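Local structure of phosphoacetylglucosamine mutase (Aspergillus lentulus, 5O9X) at residues V335-A340 and Y378-G383; Y339-S344 and R514-A519; T359-K364 and D475-L480. The protein interconverts N-acetylglucosamine 6-phosphate and N-acetylglucosamine 1-phosphate, a phosphomutase step on the route to UDP-N-acetylglucosamine. The protein carries 1 engineered substitution. All blocks are in the same frame, centred on the assembly; numbering follows the deposited sequence.

Interaction 1: V335-A340 and Y378-G383; sequences VQTAYA and YFEANG. With G16 (1,6-di-O-phosphono-alpha-D-glucopyranose), chain B.
Val335 and Tyr378 form a parallel bridge pair near the ends of two neighbouring strands, their CB atoms 3.6 Å apart on the same face of the sheet. Tyr378 CG sits between its own backbone N and carbonyl carbon (chi1 58°), and the ring leads away from Val335 to pack on Leu366 and Ala370 of helix 363-370. Beyond this pair the strands part and water takes over from direct backbone bonding: one molecule joins Val335 O to Phe379 N, another Phe379 O to Thr337 N. Thr337 holds OG1 between its N and carbonyl carbon (chi1 72°), where two further waters meet it. The first accepts from Ala381 N at 2.8 Å; the second donates to Glu380 OE2 at 2.6 Å. The Thr337 and Glu380 side chains cross obliquely, with Thr337 CG2 4.1 Å from Glu380 CG. Past CG the glutamate chain is extended, and its carboxylate grips two sugar hydroxyls of the bisphosphate: G16 O3 donates to Glu380 OE1 at 2.5 Å and G16 O4 to Glu380 OE2 at 2.8 Å. OE2 is also bonded by Gly362 N. Asn382 ND2 adds a weak bond to O4. Between the two turns, Ala381 CB packs on Tyr339 O at 3.6 Å. The type I turn Glu380-Gly383, reading Glu-Ala-Asn-Gly, fits the sugar-binding loop of domain III in phosphohexomutases, which recognises the O3 and O4 hydroxyls.

Interaction 2: Y339-S344 and R514-A519; sequences YANGSS and RVYAEA. With G16 (1,6-di-O-phosphono-alpha-D-glucopyranose), chain B.
Arg514 and Tyr339 meet with their side chains crossing at about a right angle, ring and guanidinium planes 77° apart. The arginine begins with CB against Tyr339 OH at 3.5 Å. CG, anti to the carbonyl carbon (chi1 -59°), still skirts that oxygen, and the chain then runs extended to NE. Arg514 CD touches both Tyr339 OH, at 3.7 Å, and G16 O1P. From there Arg514 NE donates to G16 O1P at 2.8 Å and Arg514 NH2 to G16 O2P at 2.9 Å, with the phosphorus in the guanidinium plane at its edge; NH2 also bears a salt bridge to Glu510. Tyr339 OH gives its proton to a water that in turn donates to Arg514 O, while Arg505 NH1 binds the same hydroxyl. Further along the strand, Tyr516 CB packs obliquely against the Tyr339 ring, 4.0 Å from CE1. The Tyr516 hydroxyl then donates to Glu518 OE1 on its anti side at 2.6 Å. That oxygen is met on the syn side by Gly342 N, at 2.8 Å and 161°, in the first turn of helix 342-350, whose N-cap is Asn341. With two donors on OE1, a salt bridge from OE2 to Arg501 and a helix N-terminus alongside, Glu518 is probably held ionised; at the other end of the strand, Arg514 offers a paired, charge-matched grip to the 6-phosphate.

Interaction 3: T359-K364 and D475-L480; sequences TNTGVK and DAERKL. With G16 (1,6-di-O-phosphono-alpha-D-glucopyranose), chain B.
Glu477 reaches across to the backbone of Thr361, whose N donates to Glu477 OE1 at 2.9 Å in a nearly straight bond (162°) that meets the oxygen almost along its C-O direction. On the way the glutamate passes Asn360 at about a right angle: CG lies against the amide carbon and OE1 against CB and CA. With Glu477 CG anti to the carbonyl carbon (chi1 -60°), that atom is set beside the Asn360 amide, and the extended chain beyond carries the carboxylate on to Thr361 N. Asn360 OD1 in turn touches Ala476 CA at 3.3 Å, while the methyl of Ala476 rests on the carbonyl group of Thr359. Waters fill out this interface. One donates to Thr359 O at 2.7 Å and also to Ala476 O; another links Asn360 OD1 with Glu477 N; two more join Thr361 OG1 to OE1 and Thr361 O to OE2. The contact sets the tip of a beta hairpin, strands 472-474 and 479-482 joined by the type I' turn Asp475-Arg478, against the loop leading into helix 363-370, so that the C-terminal domain meets domain III. Within the turn, Arg478 grips Asp475 side-on. Its backbone N and its NE approach Asp475 O from opposite faces of the carbonyl plane, NE at 2.9 Å, and Arg478 NH2 makes a salt bridge with Asp475 OD1 at 3.0 Å. Lys479 NZ adds a long, weak link to OD2. Glu477 OE2 has a second partner within its own domain, a salt bridge to Arg505. On the far side of Thr361, its CG2 lies 3.5 Å from G16 O4. Gly362 occupies the N-cap of the helix, and Val363 N donates to G16 O3 at 3.2 Å.

All three interactions touch the same bisphosphate. Interactions 1 and 3 lie about 10 Å apart, centre to centre, and meet on its O3 and O4 side, where Gly362 N probably donates to Glu380 OE2 (3.1 Å); a second probable bond, Thr359 N to Gln336 O at 2.9 Å, ties neighbouring strands of the domain III sheet. Interaction 2 shares Tyr339 and Ala340 with interaction 1 and works at the 6-phosphate. Tyr339 also reaches interaction 3, its CE2 being 3.3 Å from Thr361 OG1. Interactions 2 and 3, about 13 Å apart between centres, both join the C-terminal domain to domain III.

Interaction 1: V335-A340 and Y378-G383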
loop_
_atom_site.group_PDB
_atom_site.type_symbol
_atom_site.label_atom_id
_atom_site.label_comp_id
_atom_site.label_asym_id
_atom_site.label_seq_id
_atom_site.Cartn_x
_atom_site.Cartn_y
_atom_site.Cartn_z
ATOM N N VAL A 335 -10.327 -0.865 9.986
ATOM C CA VAL A 335 -9.699 -2.165 9.743
ATOM C C VAL A 335 -8.223 -2.011 10.065
ATOM O O VAL A 335 -7.606 -1.027 9.626
ATOM C CB VAL A 335 -9.891 -2.567 8.276
ATOM C CG1 VAL A 335 -9.241 -3.921 7.989
ATOM C CG2 VAL A 335 -11.431 -2.708 8.034
ATOM N N GLN A 336 -7.687 -2.982 10.828
ATOM C CA GLN A 336 -6.307 -2.980 11.258
ATOM C C GLN A 336 -5.674 -4.324 10.892
ATOM O O GLN A 336 -6.389 -5.267 10.451
ATOM C CB GLN A 336 -6.176 -2.711 12.784
ATOM C CG GLN A 336 -6.797 -1.336 13.237
ATOM C CD GLN A 336 -6.380 -1.068 14.648
ATOM O OE1 GLN A 336 -6.745 -1.798 15.571
ATOM N NE2 GLN A 336 -5.597 -0.053 14.849
ATOM N N THR A 337 -4.358 -4.428 11.089
ATOM C CA THR A 337 -3.725 -5.759 11.180
ATOM C C THR A 337 -3.095 -5.921 12.572
ATOM O O THR A 337 -3.090 -4.981 13.384
ATOM C CB THR A 337 -2.714 -6.043 10.049
ATOM O OG1 THR A 337 -1.491 -5.257 10.234
ATOM C CG2 THR A 337 -3.332 -5.566 8.689
ATOM N N ALA A 338 -2.469 -7.074 12.794
ATOM C CA ALA A 338 -1.903 -7.424 14.097
ATOM C C ALA A 338 -0.674 -6.546 14.390
ATOM O O ALA A 338 -0.324 -6.416 15.556
ATOM C CB ALA A 338 -1.566 -8.934 14.106
ATOM N N TYR A 339 -0.100 -5.863 13.377
ATOM C CA TYR A 339 1.055 -4.995 13.600
ATOM C C TYR A 339 0.594 -3.671 14.236
ATOM O O TYR A 339 1.472 -2.857 14.620
ATOM C CB TYR A 339 1.735 -4.662 12.247
ATOM C CG TYR A 339 2.492 -5.886 11.736
ATOM C CD1 TYR A 339 3.690 -6.263 12.356
ATOM C CD2 TYR A 339 1.932 -6.719 10.779
ATOM C CE1 TYR A 339 4.377 -7.385 11.959
ATOM C CE2 TYR A 339 2.632 -7.857 10.349
ATOM C CZ TYR A 339 3.822 -8.191 10.999
ATOM O OH TYR A 339 4.501 -9.351 10.661
ATOM N N ALA A 340 -0.729 -3.391 14.270
ATOM C CA ALA A 340 -1.182 -2.154 14.898
ATOM C C ALA A 340 -0.834 -2.114 16.384
ATOM O O ALA A 340 -0.997 -3.121 17.108
ATOM C CB ALA A 340 -2.697 -1.960 14.744
ATOM N N TYR A 378 -9.022 2.109 6.476
ATOM C CA TYR A 378 -8.050 1.025 6.687
ATOM C C TYR A 378 -6.591 1.404 6.424
ATOM O O TYR A 378 -6.263 1.870 5.351
ATOM C CB TYR A 378 -8.442 -0.220 5.899
ATOM C CG TYR A 378 -8.575 -0.071 4.399
ATOM C CD1 TYR A 378 -7.544 -0.498 3.498
ATOM C CD2 TYR A 378 -9.742 0.451 3.878
ATOM C CE1 TYR A 378 -7.741 -0.356 2.100
ATOM C CE2 TYR A 378 -9.927 0.610 2.513
ATOM C CZ TYR A 378 -8.970 0.164 1.654
ATOM O OH TYR A 378 -9.311 0.356 0.344
ATOM N N PHE A 379 -5.758 1.266 7.445
ATOM C CA PHE A 379 -4.295 1.497 7.341
ATOM C C PHE A 379 -3.520 0.319 7.930
ATOM O O PHE A 379 -3.998 -0.234 8.915
ATOM C CB PHE A 379 -3.898 2.838 8.011
ATOM C CG PHE A 379 -4.182 4.045 7.153
ATOM C CD1 PHE A 379 -3.168 4.659 6.456
ATOM C CD2 PHE A 379 -5.510 4.543 7.037
ATOM C CE1 PHE A 379 -3.413 5.763 5.629
ATOM C CE2 PHE A 379 -5.794 5.640 6.204
ATOM C CZ PHE A 379 -4.707 6.249 5.527
ATOM N N GLU A 380 -2.325 0.002 7.409
ATOM C CA GLU A 380 -1.399 -0.832 8.101
ATOM C C GLU A 380 -0.488 0.105 8.829
ATOM O O GLU A 380 -0.335 1.266 8.372
ATOM C CB GLU A 380 -0.614 -1.700 7.082
ATOM C CG GLU A 380 -1.589 -2.692 6.425
ATOM C CD GLU A 380 -0.875 -3.587 5.430
ATOM O OE1 GLU A 380 -0.596 -3.135 4.297
ATOM O OE2 GLU A 380 -0.590 -4.721 5.782
ATOM N N ALA A 381 0.093 -0.348 9.953
ATOM C CA ALA A 381 1.009 0.485 10.739
ATOM C C ALA A 381 2.132 1.057 9.880
ATOM O O ALA A 381 2.648 2.135 10.186
ATOM C CB ALA A 381 1.571 -0.370 11.960
ATOM N N ASN A 382 2.572 0.298 8.855
ATOM C CA ASN A 382 3.707 0.703 8.017
ATOM C C ASN A 382 3.346 1.906 7.122
ATOM O O ASN A 382 4.208 2.404 6.380
ATOM C CB ASN A 382 4.182 -0.497 7.110
ATOM C CG ASN A 382 3.115 -0.981 6.122
ATOM O OD1 ASN A 382 2.277 -0.217 5.690
ATOM N ND2 ASN A 382 3.171 -2.260 5.742
ATOM N N GLY A 383 2.055 2.314 7.117
ATOM C CA GLY A 383 1.646 3.549 6.369
ATOM C C GLY A 383 0.955 3.324 5.027
ATOM O O GLY A 383 0.602 4.275 4.339
HETATM C C1 G16 B . 3.609 -4.889 0.838
HETATM C C2 G16 B . 2.092 -4.970 0.979
HETATM C C3 G16 B . 1.663 -4.519 2.411
HETATM C C4 G16 B . 2.341 -5.287 3.533
HETATM C C5 G16 B . 3.847 -5.162 3.341
HETATM C C6 G16 B . 4.673 -6.097 4.193
HETATM O O1 G16 B . 4.016 -3.526 0.992
HETATM O O2 G16 B . 1.363 -4.215 -0.038
HETATM O O3 G16 B . 0.293 -4.568 2.450
HETATM O O4 G16 B . 2.040 -4.792 4.910
HETATM O O5 G16 B . 4.257 -5.610 2.027
HETATM O O6 G16 B . 4.262 -7.493 3.836
HETATM P P G16 B . 5.058 -8.733 4.514
HETATM O O1P G16 B . 5.087 -8.524 6.046
HETATM O O2P G16 B . 6.513 -8.704 3.988
HETATM O O3P G16 B . 4.401 -10.045 4.034
HETATM P "P'" G16 B . 4.815 -2.699 -0.175
HETATM O O1X G16 B . 4.273 -3.176 -1.549
HETATM O O2X G16 B . 6.309 -3.153 -0.111
HETATM O O3X G16 B . 4.762 -1.249 0.164
HETATM O O HOH W 1 -6.037 1.136 10.648
HETATM O O HOH W 2 -0.958 -2.672 11.140
HETATM O O HOH W 3 -3.423 -1.316 11.363
HETATM O O HOH W 4 0.173 -5.392 8.172
#

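Interaction 2: Y339-S344 and R514-A519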
loop_
_atom_site.group_PDB
_atom_site.type_symbol
_atom_site.label_atom_id
_atom_site.label_comp_id
_atom_site.label_asym_id
_atom_site.label_seq_id
_atom_site.Cartn_x
_atom_site.Cartn_y
_atom_site.Cartn_z
ATOM N N TYR A 339 -0.100 -5.863 13.377
ATOM C CA TYR A 339 1.055 -4.995 13.600
ATOM C C TYR A 339 0.594 -3.671 14.236
ATOM O O TYR A 339 1.472 -2.857 14.620
ATOM C CB TYR A 339 1.735 -4.662 12.247
ATOM C CG TYR A 339 2.492 -5.886 11.736
ATOM C CD1 TYR A 339 3.690 -6.263 12.356
ATOM C CD2 TYR A 339 1.932 -6.719 10.779
ATOM C CE1 TYR A 339 4.377 -7.385 11.959
ATOM C CE2 TYR A 339 2.632 -7.857 10.349
ATOM C CZ TYR A 339 3.822 -8.191 10.999
ATOM O OH TYR A 339 4.501 -9.351 10.661
ATOM N N ALA A 340 -0.729 -3.391 14.270
ATOM C CA ALA A 340 -1.182 -2.154 14.898
ATOM C C ALA A 340 -0.834 -2.114 16.384
ATOM O O ALA A 340 -0.997 -3.121 17.108
ATOM C CB ALA A 340 -2.697 -1.960 14.744
ATOM N N ASN A 341 -0.347 -0.987 16.840
ATOM C CA ASN A 341 -0.047 -0.862 18.274
ATOM C C ASN A 341 -1.336 -1.061 19.102
ATOM O O ASN A 341 -2.406 -0.534 18.752
ATOM C CB ASN A 341 0.487 0.543 18.540
ATOM C CG ASN A 341 1.160 0.628 19.864
ATOM O OD1 ASN A 341 0.482 0.792 20.891
ATOM N ND2 ASN A 341 2.471 0.465 19.870
ATOM N N GLY A 342 -1.239 -1.848 20.185
ATOM C CA GLY A 342 -2.448 -2.136 21.013
ATOM C C GLY A 342 -3.086 -0.867 21.503
ATOM O O GLY A 342 -4.256 -0.875 21.722
ATOM N N SER A 343 -2.323 0.193 21.746
ATOM C CA SER A 343 -2.938 1.442 22.191
ATOM C C SER A 343 -3.879 2.073 21.134
ATOM O O SER A 343 -4.891 2.757 21.526
ATOM C CB SER A 343 -1.900 2.472 22.583
ATOM O OG SER A 343 -1.215 2.031 23.753
ATOM N N SER A 344 -3.598 1.850 19.844
ATOM C CA SER A 344 -4.427 2.427 18.774
ATOM C C SER A 344 -5.755 1.668 18.732
ATOM O O SER A 344 -6.814 2.282 18.588
ATOM C CB SER A 344 -3.712 2.360 17.375
ATOM O OG SER A 344 -3.596 1.018 16.920
ATOM N N ARG A 514 8.994 -12.296 10.371
ATOM C CA ARG A 514 8.909 -11.051 11.156
ATOM C C ARG A 514 8.449 -11.336 12.562
ATOM O O ARG A 514 7.491 -12.071 12.740
ATOM C CB ARG A 514 7.883 -10.093 10.508
ATOM C CG ARG A 514 8.223 -9.718 9.069
ATOM C CD ARG A 514 7.447 -8.461 8.613
ATOM N NE ARG A 514 7.644 -8.195 7.150
ATOM C CZ ARG A 514 8.780 -7.703 6.616
ATOM N NH1 ARG A 514 9.869 -7.486 7.407
ATOM N NH2 ARG A 514 8.820 -7.470 5.266
ATOM N N VAL A 515 9.082 -10.668 13.531
ATOM C CA VAL A 515 8.624 -10.735 14.918
ATOM C C VAL A 515 8.201 -9.329 15.302
ATOM O O VAL A 515 8.985 -8.376 15.145
ATOM C CB VAL A 515 9.762 -11.228 15.846
ATOM C CG1 VAL A 515 9.393 -11.064 17.341
ATOM C CG2 VAL A 515 10.075 -12.724 15.495
ATOM N N TYR A 516 7.041 -9.266 15.936
ATOM C CA TYR A 516 6.587 -8.004 16.509
ATOM C C TYR A 516 6.382 -8.244 18.001
ATOM O O TYR A 516 5.877 -9.306 18.411
ATOM C CB TYR A 516 5.233 -7.674 15.824
ATOM C CG TYR A 516 4.553 -6.467 16.506
ATOM C CD1 TYR A 516 4.969 -5.174 16.178
ATOM C CD2 TYR A 516 3.595 -6.645 17.562
ATOM C CE1 TYR A 516 4.375 -4.017 16.816
ATOM C CE2 TYR A 516 3.010 -5.492 18.212
ATOM C CZ TYR A 516 3.427 -4.201 17.829
ATOM O OH TYR A 516 2.906 -3.042 18.470
ATOM N N ALA A 517 6.737 -7.249 18.840
ATOM C CA ALA A 517 6.401 -7.334 20.241
ATOM C C ALA A 517 6.025 -5.923 20.703
ATOM O O ALA A 517 6.637 -4.976 20.270
ATOM C CB ALA A 517 7.548 -7.918 21.080
ATOM N N GLU A 518 5.068 -5.842 21.596
ATOM C CA GLU A 518 4.782 -4.633 22.340
ATOM C C GLU A 518 4.670 -5.008 23.855
ATOM O O GLU A 518 4.354 -6.157 24.208
ATOM C CB GLU A 518 3.531 -3.933 21.813
ATOM C CG GLU A 518 2.260 -4.791 21.948
ATOM C CD GLU A 518 1.015 -4.141 21.344
ATOM O OE1 GLU A 518 1.188 -3.311 20.385
ATOM O OE2 GLU A 518 -0.125 -4.526 21.770
ATOM N N ALA A 519 4.968 -4.041 24.720
ATOM C CA ALA A 519 4.649 -4.209 26.146
ATOM C C ALA A 519 4.518 -2.810 26.767
ATOM O O ALA A 519 4.707 -1.816 26.052
ATOM C CB ALA A 519 5.765 -5.032 26.826
HETATM C C1 G16 B . 3.609 -4.889 0.838
HETATM C C2 G16 B . 2.092 -4.970 0.979
HETATM C C3 G16 B . 1.663 -4.519 2.411
HETATM C C4 G16 B . 2.341 -5.287 3.533
HETATM C C5 G16 B . 3.847 -5.162 3.341
HETATM C C6 G16 B . 4.673 -6.097 4.193
HETATM O O1 G16 B . 4.016 -3.526 0.992
HETATM O O2 G16 B . 1.363 -4.215 -0.038
HETATM O O3 G16 B . 0.293 -4.568 2.450
HETATM O O4 G16 B . 2.040 -4.792 4.910
HETATM O O5 G16 B . 4.257 -5.610 2.027
HETATM O O6 G16 B . 4.262 -7.493 3.836
HETATM P P G16 B . 5.058 -8.733 4.514
HETATM O O1P G16 B . 5.087 -8.524 6.046
HETATM O O2P G16 B . 6.513 -8.704 3.988
HETATM O O3P G16 B . 4.401 -10.045 4.034
HETATM P "P'" G16 B . 4.815 -2.699 -0.175
HETATM O O1X G16 B . 4.273 -3.176 -1.549
HETATM O O2X G16 B . 6.309 -3.153 -0.111
HETATM O O3X G16 B . 4.762 -1.249 0.164
HETATM O O HOH W 5 5.368 -10.473 13.011
HETATM O O HOH W 6 3.819 0.010 17.548
#

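Interaction 3: T359-K364 and D475-L480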
loop_
_atom_site.group_PDB
_atom_site.type_symbol
_atom_site.label_atom_id
_atom_site.label_comp_id
_atom_site.label_asym_id
_atom_site.label_seq_id
_atom_site.Cartn_x
_atom_site.Cartn_y
_atom_site.Cartn_z
ATOM N N THR A 359 -7.382 -7.967 10.202
ATOM C CA THR A 359 -7.271 -8.862 9.057
ATOM C C THR A 359 -5.818 -9.298 8.860
ATOM O O THR A 359 -4.906 -8.780 9.533
ATOM C CB THR A 359 -7.748 -8.246 7.700
ATOM O OG1 THR A 359 -6.795 -7.267 7.257
ATOM C CG2 THR A 359 -9.147 -7.564 7.825
ATOM N N ASN A 360 -5.609 -10.225 7.938
ATOM C CA ASN A 360 -4.227 -10.581 7.511
ATOM C C ASN A 360 -3.480 -9.360 6.948
ATOM O O ASN A 360 -4.116 -8.425 6.454
ATOM C CB ASN A 360 -4.252 -11.645 6.378
ATOM C CG ASN A 360 -4.658 -13.034 6.871
ATOM O OD1 ASN A 360 -5.009 -13.237 8.037
ATOM N ND2 ASN A 360 -4.634 -13.989 5.957
ATOM N N THR A 361 -2.146 -9.425 6.982
ATOM C CA THR A 361 -1.289 -8.441 6.353
ATOM C C THR A 361 -1.503 -8.436 4.843
ATOM O O THR A 361 -1.656 -9.515 4.206
ATOM C CB THR A 361 0.171 -8.720 6.720
ATOM O OG1 THR A 361 0.361 -8.196 8.027
ATOM C CG2 THR A 361 1.166 -8.033 5.791
ATOM N N GLY A 362 -1.524 -7.229 4.287
ATOM C CA GLY A 362 -1.598 -7.087 2.797
ATOM C C GLY A 362 -2.895 -6.287 2.518
ATOM O O GLY A 362 -4.001 -6.704 2.896
ATOM N N VAL A 363 -2.772 -5.166 1.796
ATOM C CA VAL A 363 -3.882 -4.267 1.453
ATOM C C VAL A 363 -5.165 -4.981 0.900
ATOM O O VAL A 363 -6.285 -4.630 1.217
ATOM C CB VAL A 363 -3.402 -3.215 0.367
ATOM C CG1 VAL A 363 -4.544 -2.263 -0.006
ATOM C CG2 VAL A 363 -2.257 -2.387 0.912
ATOM N N LYS A 364 -4.980 -6.003 0.113
ATOM C CA LYS A 364 -6.091 -6.744 -0.444
ATOM C C LYS A 364 -7.051 -7.202 0.661
ATOM O O LYS A 364 -8.267 -7.020 0.579
ATOM C CB LYS A 364 -5.538 -7.909 -1.329
ATOM C CG LYS A 364 -4.685 -8.994 -0.585
ATOM C CD LYS A 364 -3.631 -9.677 -1.491
ATOM C CE LYS A 364 -3.112 -11.047 -1.004
ATOM N NZ LYS A 364 -1.996 -11.654 -1.865
ATOM N N ASP A 475 -5.717 -16.870 12.360
ATOM C CA ASP A 475 -6.380 -15.900 13.245
ATOM C C ASP A 475 -5.818 -14.503 12.966
ATOM O O ASP A 475 -5.191 -13.867 13.845
ATOM C CB ASP A 475 -6.262 -16.356 14.730
ATOM C CG ASP A 475 -7.017 -15.430 15.693
ATOM O OD1 ASP A 475 -7.831 -14.603 15.252
ATOM O OD2 ASP A 475 -6.639 -15.398 16.866
ATOM N N ALA A 476 -6.019 -14.050 11.724
ATOM C CA ALA A 476 -5.421 -12.777 11.254
ATOM C C ALA A 476 -3.900 -12.830 11.506
ATOM O O ALA A 476 -3.230 -11.845 11.887
ATOM C CB ALA A 476 -6.149 -11.531 11.890
ATOM N N GLU A 477 -3.354 -14.027 11.224
ATOM C CA GLU A 477 -1.946 -14.344 11.341
ATOM C C GLU A 477 -1.341 -14.142 12.773
ATOM O O GLU A 477 -0.136 -13.972 12.913
ATOM C CB GLU A 477 -1.140 -13.627 10.231
ATOM C CG GLU A 477 -1.608 -14.037 8.807
ATOM C CD GLU A 477 -0.923 -13.171 7.776
ATOM O OE1 GLU A 477 -1.073 -11.924 7.874
ATOM O OE2 GLU A 477 -0.071 -13.679 7.043
ATOM N N ARG A 478 -2.174 -14.118 13.816
ATOM C CA ARG A 478 -1.715 -13.823 15.187
ATOM C C ARG A 478 -1.192 -15.084 15.933
ATOM O O ARG A 478 -0.624 -14.962 17.017
ATOM C CB ARG A 478 -2.782 -13.066 16.043
ATOM C CG ARG A 478 -3.081 -11.698 15.418
ATOM C CD ARG A 478 -4.279 -10.983 16.066
ATOM N NE ARG A 478 -5.548 -11.628 15.654
ATOM C CZ ARG A 478 -6.725 -11.078 15.992
ATOM N NH1 ARG A 478 -6.739 -9.924 16.667
ATOM N NH2 ARG A 478 -7.857 -11.656 15.641
ATOM N N LYS A 479 -1.395 -16.270 15.352
ATOM C CA LYS A 479 -0.915 -17.530 15.993
ATOM C C LYS A 479 -0.249 -18.382 14.934
ATOM O O LYS A 479 -0.730 -18.396 13.811
ATOM C CB LYS A 479 -2.116 -18.262 16.646
ATOM C CG LYS A 479 -2.706 -17.463 17.847
ATOM C CD LYS A 479 -4.064 -18.114 18.182
ATOM C CE LYS A 479 -4.673 -17.671 19.513
ATOM N NZ LYS A 479 -4.793 -16.179 19.556
ATOM N N LEU A 480 0.794 -19.128 15.331
ATOM C CA LEU A 480 1.461 -20.123 14.465
ATOM C C LEU A 480 0.864 -21.517 14.660
ATOM O O LEU A 480 0.765 -22.032 15.811
ATOM C CB LEU A 480 2.971 -20.153 14.754
ATOM C CG LEU A 480 3.641 -18.916 14.172
ATOM C CD1 LEU A 480 5.043 -18.832 14.773
ATOM C CD2 LEU A 480 3.688 -18.934 12.638
HETATM C C1 G16 B . 3.609 -4.889 0.838
HETATM C C2 G16 B . 2.092 -4.970 0.979
HETATM C C3 G16 B . 1.663 -4.519 2.411
HETATM C C4 G16 B . 2.341 -5.287 3.533
HETATM C C5 G16 B . 3.847 -5.162 3.341
HETATM C C6 G16 B . 4.673 -6.097 4.193
HETATM O O1 G16 B . 4.016 -3.526 0.992
HETATM O O2 G16 B . 1.363 -4.215 -0.038
HETATM O O3 G16 B . 0.293 -4.568 2.450
HETATM O O4 G16 B . 2.040 -4.792 4.910
HETATM O O5 G16 B . 4.257 -5.610 2.027
HETATM O O6 G16 B . 4.262 -7.493 3.836
HETATM P P G16 B . 5.058 -8.733 4.514
HETATM O O1P G16 B . 5.087 -8.524 6.046
HETATM O O2P G16 B . 6.513 -8.704 3.988
HETATM O O3P G16 B . 4.401 -10.045 4.034
HETATM P "P'" G16 B . 4.815 -2.699 -0.175
HETATM O O1X G16 B . 4.273 -3.176 -1.549
HETATM O O2X G16 B . 6.309 -3.153 -0.111
HETATM O O3X G16 B . 4.762 -1.249 0.164
HETATM O O HOH W 7 -2.645 -9.469 10.899
HETATM O O HOH W 8 -4.837 -15.626 9.267
HETATM O O HOH W 9 -0.452 -9.976 9.781
HETATM O O HOH W 10 -0.498 -11.898 4.791
#